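Local coordinates for bromodomain adjacent to zinc finger domain protein 2B (Homo sapiens, PDB 4QF3) that probably reads histone tails in chromatin through a zinc-binding PHD finger, as part of a bromodomain-containing regulator of transcription, at residues Gly15-Leu20 and His32-Arg37; Leu20-Asp25 and Gly46-Pro51. All blocks are in the same frame, centred on the assembly; numbering follows the deposited sequence.

Interaction 1 of 2, residues Gly15-Leu20 and His32-Arg37. With ZN (zinc ion), chain C.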
loop_
_atom_site.group_PDB
_atom_site.type_symbol
_atom_site.label_atom_id
_atom_site.label_comp_id
_atom_site.label_asym_id
_atom_site.label_seq_id
_atom_site.Cartn_x
_atom_site.Cartn_y
_atom_site.Cartn_z
ATOM N N GLY A 15 -11.060 2.172 0.407
ATOM C CA GLY A 15 -10.291 2.351 1.653
ATOM C C GLY A 15 -10.694 1.431 2.792
ATOM O O GLY A 15 -10.371 1.670 3.967
ATOM N N ASP A 16 -11.353 0.340 2.450
ATOM C CA ASP A 16 -11.718 -0.672 3.425
ATOM C C ASP A 16 -10.554 -1.613 3.778
ATOM O O ASP A 16 -9.461 -1.509 3.198
ATOM C CB ASP A 16 -12.944 -1.478 2.922
ATOM C CG ASP A 16 -12.684 -2.263 1.628
ATOM O OD1 ASP A 16 -11.677 -2.053 0.917
ATOM O OD2 ASP A 16 -13.521 -3.110 1.276
ATOM N N ASN A 17 -10.792 -2.579 4.667
ATOM C CA ASN A 17 -9.801 -3.592 4.988
ATOM C C ASN A 17 -8.480 -2.943 5.350
ATOM O O ASN A 17 -7.423 -3.276 4.789
ATOM C CB ASN A 17 -9.577 -4.562 3.826
ATOM C CG ASN A 17 -10.471 -5.782 3.877
ATOM O OD1 ASN A 17 -11.068 -6.171 2.863
ATOM N ND2 ASN A 17 -10.558 -6.406 5.041
ATOM N N GLU A 18 -8.513 -2.036 6.311
ATOM C CA GLU A 18 -7.356 -1.243 6.637
ATOM C C GLU A 18 -6.127 -2.041 7.049
ATOM O O GLU A 18 -5.024 -1.652 6.695
ATOM C CB GLU A 18 -7.743 -0.177 7.677
ATOM C CG GLU A 18 -8.516 0.971 7.032
ATOM C CD GLU A 18 -9.699 1.448 7.850
ATOM O OE1 GLU A 18 -9.504 1.796 9.034
ATOM O OE2 GLU A 18 -10.821 1.485 7.293
ATOM N N GLU A 19 -6.301 -3.171 7.734
ATOM C CA GLU A 19 -5.159 -3.999 8.157
ATOM C C GLU A 19 -4.392 -4.536 6.946
ATOM O O GLU A 19 -3.178 -4.783 7.003
ATOM C CB GLU A 19 -5.644 -5.174 9.022
ATOM C CG GLU A 19 -4.564 -6.192 9.371
ATOM C CD GLU A 19 -4.922 -7.008 10.613
ATOM O OE1 GLU A 19 -4.926 -6.388 11.695
ATOM O OE2 GLU A 19 -5.207 -8.214 10.481
ATOM N N LEU A 20 -5.114 -4.688 5.831
ATOM C CA LEU A 20 -4.559 -5.250 4.606
ATOM C C LEU A 20 -4.220 -4.164 3.569
ATOM O O LEU A 20 -3.663 -4.475 2.500
ATOM C CB LEU A 20 -5.537 -6.252 3.984
ATOM C CG LEU A 20 -5.875 -7.462 4.893
ATOM C CD1 LEU A 20 -6.938 -8.314 4.207
ATOM C CD2 LEU A 20 -4.655 -8.288 5.274
ATOM N N HIS A 32 -3.954 -2.743 -1.346
ATOM C CA HIS A 32 -4.263 -3.963 -0.570
ATOM C C HIS A 32 -3.379 -5.143 -0.935
ATOM O O HIS A 32 -3.012 -5.308 -2.085
ATOM C CB HIS A 32 -5.683 -4.429 -0.870
ATOM C CG HIS A 32 -6.753 -3.503 -0.344
ATOM N ND1 HIS A 32 -7.589 -2.774 -1.166
ATOM C CD2 HIS A 32 -7.101 -3.194 0.929
ATOM C CE1 HIS A 32 -8.443 -2.091 -0.415
ATOM N NE2 HIS A 32 -8.165 -2.326 0.859
ATOM N N THR A 33 -3.080 -5.960 0.070
ATOM C CA THR A 33 -2.329 -7.169 -0.173
ATOM C C THR A 33 -2.921 -7.950 -1.367
ATOM O O THR A 33 -2.196 -8.431 -2.272
ATOM C CB THR A 33 -2.405 -8.028 1.105
ATOM O OG1 THR A 33 -3.774 -8.147 1.513
ATOM C CG2 THR A 33 -1.544 -7.509 2.227
ATOM N N TYR A 34 -4.257 -8.080 -1.415
ATOM C CA TYR A 34 -4.948 -8.924 -2.379
ATOM C C TYR A 34 -5.210 -8.252 -3.709
ATOM O O TYR A 34 -5.721 -8.872 -4.631
ATOM C CB TYR A 34 -6.272 -9.420 -1.762
ATOM C CG TYR A 34 -7.156 -8.306 -1.209
ATOM C CD1 TYR A 34 -7.899 -7.476 -2.055
ATOM C CD2 TYR A 34 -7.230 -8.066 0.135
ATOM C CE1 TYR A 34 -8.699 -6.480 -1.549
ATOM C CE2 TYR A 34 -8.052 -7.090 0.657
ATOM C CZ TYR A 34 -8.774 -6.279 -0.209
ATOM O OH TYR A 34 -9.562 -5.258 0.349
ATOM N N CYS A 35 -4.855 -6.966 -3.790
ATOM C CA CYS A 35 -4.943 -6.174 -5.027
ATOM C C CYS A 35 -3.606 -6.116 -5.757
ATOM O O CYS A 35 -3.596 -5.884 -6.963
ATOM C CB CYS A 35 -5.435 -4.732 -4.787
ATOM S SG CYS A 35 -7.184 -4.695 -4.326
ATOM N N HIS A 36 -2.483 -6.390 -5.067
ATOM C CA HIS A 36 -1.234 -6.618 -5.753
ATOM C C HIS A 36 -1.284 -7.855 -6.614
ATOM O O HIS A 36 -2.009 -8.811 -6.321
ATOM C CB HIS A 36 -0.098 -6.867 -4.775
ATOM C CG HIS A 36 0.405 -5.649 -4.103
ATOM N ND1 HIS A 36 1.411 -4.877 -4.641
ATOM C CD2 HIS A 36 0.066 -5.074 -2.929
ATOM C CE1 HIS A 36 1.681 -3.882 -3.818
ATOM N NE2 HIS A 36 0.889 -3.985 -2.773
ATOM N N ARG A 37 -0.490 -7.846 -7.695
ATOM C CA ARG A 37 -0.177 -9.054 -8.467
ATOM C C ARG A 37 1.334 -9.118 -8.617
ATOM O O ARG A 37 1.925 -8.141 -9.059
ATOM C CB ARG A 37 -0.814 -9.021 -9.853
ATOM C CG ARG A 37 -2.297 -8.959 -9.836
ATOM C CD ARG A 37 -2.884 -10.301 -9.395
ATOM N NE ARG A 37 -4.345 -10.224 -9.385
ATOM C CZ ARG A 37 -5.079 -9.774 -8.362
ATOM N NH1 ARG A 37 -4.519 -9.376 -7.214
ATOM N NH2 ARG A 37 -6.404 -9.742 -8.484
HETATM ZN ZN ZN C . -7.540 -2.686 -3.308
HETATM O O HOH W 1 -11.166 -3.687 -1.337
#

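Interaction 2 of 2, residues Leu20-Asp25 and Gly46-Pro51. With ZN (zinc ion), chain D.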
loop_
_atom_site.group_PDB
_atom_site.type_symbol
_atom_site.label_atom_id
_atom_site.label_comp_id
_atom_site.label_asym_id
_atom_site.label_seq_id
_atom_site.Cartn_x
_atom_site.Cartn_y
_atom_site.Cartn_z
ATOM N N LEU A 20 -5.114 -4.688 5.831
ATOM C CA LEU A 20 -4.559 -5.250 4.606
ATOM C C LEU A 20 -4.220 -4.164 3.569
ATOM O O LEU A 20 -3.663 -4.475 2.500
ATOM C CB LEU A 20 -5.537 -6.252 3.984
ATOM C CG LEU A 20 -5.875 -7.462 4.893
ATOM C CD1 LEU A 20 -6.938 -8.314 4.207
ATOM C CD2 LEU A 20 -4.655 -8.288 5.274
ATOM N N LEU A 21 -4.563 -2.923 3.879
ATOM C CA LEU A 21 -4.271 -1.824 2.997
ATOM C C LEU A 21 -2.886 -1.285 3.363
ATOM O O LEU A 21 -2.692 -0.490 4.307
ATOM C CB LEU A 21 -5.398 -0.781 3.093
ATOM C CG LEU A 21 -5.226 0.488 2.292
ATOM C CD1 LEU A 21 -5.133 0.159 0.830
ATOM C CD2 LEU A 21 -6.431 1.401 2.543
ATOM N N LEU A 22 -1.916 -1.763 2.611
ATOM C CA LEU A 22 -0.492 -1.412 2.831
ATOM C C LEU A 22 -0.124 0.004 2.423
ATOM O O LEU A 22 -0.350 0.368 1.256
ATOM C CB LEU A 22 0.406 -2.434 2.113
ATOM C CG LEU A 22 0.110 -3.900 2.380
ATOM C CD1 LEU A 22 1.197 -4.673 1.679
ATOM C CD2 LEU A 22 -0.006 -4.272 3.860
ATOM N N LEU A 23 0.410 0.771 3.365
ATOM C CA LEU A 23 0.704 2.174 3.145
ATOM C C LEU A 23 2.189 2.297 3.040
ATOM O O LEU A 23 2.942 1.888 3.965
ATOM C CB LEU A 23 0.178 3.044 4.297
ATOM C CG LEU A 23 -1.229 2.701 4.789
ATOM C CD1 LEU A 23 -1.608 3.489 6.045
ATOM C CD2 LEU A 23 -2.228 2.923 3.660
ATOM N N CYS A 24 2.624 2.886 1.938
ATOM C CA CYS A 24 4.039 2.995 1.613
ATOM C C CYS A 24 4.699 4.104 2.426
ATOM O O CYS A 24 4.241 5.240 2.381
ATOM C CB CYS A 24 4.309 3.233 0.136
ATOM S SG CYS A 24 6.090 3.316 -0.259
ATOM N N ASP A 25 5.796 3.762 3.096
ATOM C CA ASP A 25 6.504 4.758 3.918
ATOM C C ASP A 25 7.228 5.750 3.036
ATOM O O ASP A 25 7.541 6.871 3.479
ATOM C CB ASP A 25 7.520 4.082 4.820
ATOM C CG ASP A 25 7.064 4.007 6.226
ATOM O OD1 ASP A 25 7.414 4.927 6.993
ATOM O OD2 ASP A 25 6.342 3.050 6.545
ATOM N N GLY A 46 6.423 -4.844 9.943
ATOM C CA GLY A 46 6.925 -3.488 10.164
ATOM C C GLY A 46 6.444 -2.491 9.139
ATOM O O GLY A 46 5.255 -2.430 8.833
ATOM N N ASP A 47 7.377 -1.748 8.564
ATOM C CA ASP A 47 7.010 -0.738 7.554
ATOM C C ASP A 47 6.929 -1.391 6.205
ATOM O O ASP A 47 7.465 -2.484 5.983
ATOM C CB ASP A 47 8.072 0.292 7.507
ATOM C CG ASP A 47 8.165 1.044 8.816
ATOM O OD1 ASP A 47 7.097 1.519 9.339
ATOM O OD2 ASP A 47 9.312 1.148 9.257
ATOM N N TRP A 48 6.218 -0.703 5.324
ATOM C CA TRP A 48 6.070 -1.145 3.924
ATOM C C TRP A 48 6.672 -0.127 2.941
ATOM O O TRP A 48 6.518 1.056 3.156
ATOM C CB TRP A 48 4.592 -1.326 3.650
ATOM C CG TRP A 48 4.297 -1.748 2.268
ATOM C CD1 TRP A 48 3.614 -1.021 1.335
ATOM C CD2 TRP A 48 4.686 -2.961 1.638
ATOM N NE1 TRP A 48 3.541 -1.721 0.171
ATOM C CE2 TRP A 48 4.194 -2.914 0.318
ATOM C CE3 TRP A 48 5.405 -4.067 2.042
ATOM C CZ2 TRP A 48 4.369 -3.944 -0.580
ATOM C CZ3 TRP A 48 5.555 -5.116 1.151
ATOM C CH2 TRP A 48 5.093 -5.018 -0.168
ATOM N N PHE A 49 7.405 -0.622 1.937
ATOM C CA PHE A 49 7.818 0.186 0.783
ATOM C C PHE A 49 7.294 -0.505 -0.451
ATOM O O PHE A 49 7.510 -1.745 -0.640
ATOM C CB PHE A 49 9.349 0.296 0.775
ATOM C CG PHE A 49 9.875 1.150 1.895
ATOM C CD1 PHE A 49 9.874 2.531 1.765
ATOM C CD2 PHE A 49 10.306 0.566 3.090
ATOM C CE1 PHE A 49 10.301 3.332 2.825
ATOM C CE2 PHE A 49 10.737 1.368 4.143
ATOM C CZ PHE A 49 10.738 2.731 4.000
ATOM N N CYS A 50 6.612 0.285 -1.273
ATOM C CA CYS A 50 5.855 -0.265 -2.400
ATOM C C CYS A 50 6.814 -0.625 -3.532
ATOM O O CYS A 50 7.975 -0.233 -3.581
ATOM C CB CYS A 50 4.784 0.697 -2.913
ATOM S SG CYS A 50 5.451 2.068 -3.868
ATOM N N PRO A 51 6.326 -1.422 -4.492
ATOM C CA PRO A 51 7.253 -1.886 -5.497
ATOM C C PRO A 51 7.841 -0.745 -6.360
ATOM O O PRO A 51 8.941 -0.855 -6.865
ATOM C CB PRO A 51 6.365 -2.841 -6.337
ATOM C CG PRO A 51 5.309 -3.297 -5.419
ATOM C CD PRO A 51 5.023 -2.110 -4.549
HETATM ZN ZN ZN D . 5.993 3.922 -2.513
HETATM O O HOH W 2 1.667 0.885 -0.847
HETATM O O HOH W 3 4.276 1.333 6.399
HETATM O O HOH W 4 9.310 4.000 9.530
#

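Interaction 1 of 2, residues Gly15-Leu20 and His32-Arg37
His32 presents its two ring nitrogens to different partners: ND1 binds zinc at 2.1 Å, while NE2 donates a hydrogen bond to the carbonyl O of Asp16. That bond is short, 2.8 Å from NE2 to O, and nearly straight at 170°. Asp16 O lies in the plane of the imidazole, although the NE2 donor itself stands above the carbonyl plane. With ND1 on the metal and NE2 on the carbonyl, the rotation of the ring is fixed. Tyr34 closes the packing over one imidazole face: its OH sits over the centre of the His32 ring, 3.2 Å above the plane, and the His32 CB lies in turn over the centre of the phenol ring. CG of Tyr34 stands between its backbone N and carbonyl carbon (chi1 53°), which starts the phenol ring back over its own chain toward the histidine. Leu20 completes the close-packed part, its CD1 meeting the phenol rim at CE2 (3.9 Å), while its carbonyl O accepts from Thr33 N at 2.9 Å. The side chains of Asp16 and Asn17 form the looser, more exposed side; there a water links Asp16 OD1 and Tyr34 OH, 2.8 Å from each. An alanine in place of Tyr34 would probably uncover that imidazole face, leave the Leu20 methyl without its aromatic neighbour and deprive the water of its phenol partner. Cys35 SG joins His32 on the metal, and Cys9 and Cys12 complete the site of three cysteines and one histidine characteristic of a PHD finger.

Interaction 2 of 2, residues Leu20-Asp25 and Gly46-Pro51
Leu22 lies under the indole of Trp48, with its CB 3.8 Å from the centroid of the five-membered ring and only 20° off the ring normal, a CH-pi contact. Its CD1 reaches the same face, over the ring centre, and the backbone N of Cys50 sits above the opposite face, displaced toward the rim. The indole is thus held between strand 21-23 and its own chain. Asp25 sets its CB against the Phe49 ring at CE1 (3.5 Å), obliquely, and Asp25 N donates an almost linear 2.8 Å bond to Trp48 O. The carboxylates of Asp25 and Asp47 are turned 62° apart, with OD2 of Asp25 3.3 Å from OD1 of Asp47. One water donates to both carboxylates and a second to Asp25 OD2, which would probably ease the repulsion of like charges. Cys24 SG binds zinc at 2.3 Å and accepts a hydrogen bond from Cys50 N at 3.2 Å. Cys50 SG shares the metal with it, alongside Cys27 and Cys53. Such an N-H bond to a zinc-bound sulfur is likely to stabilise the negative charge of the thiolate.

In the fold
Both contacts fall within the PHD finger and share Leu20, their segments alternating along the chain as expected of its cross-braced zinc sites. Each supplies two ligands to a different zinc: histidine and cysteine in interaction 1, two cysteines in interaction 2. Their centres are about 10 Å apart, and they meet directly where His32 CD2 packs on Leu21 CB at 3.7 Å and Thr33 CG2 on Leu22 CD2 at 3.9 Å. Both are partly buried. In interaction 1 the buried residues that touch across the contact are His32 and Thr33; in interaction 2 they are Leu22 and Cys24, beside an exposed acidic pair. The zinc ligand acts as hydrogen-bond donor in the first and as acceptor in the second.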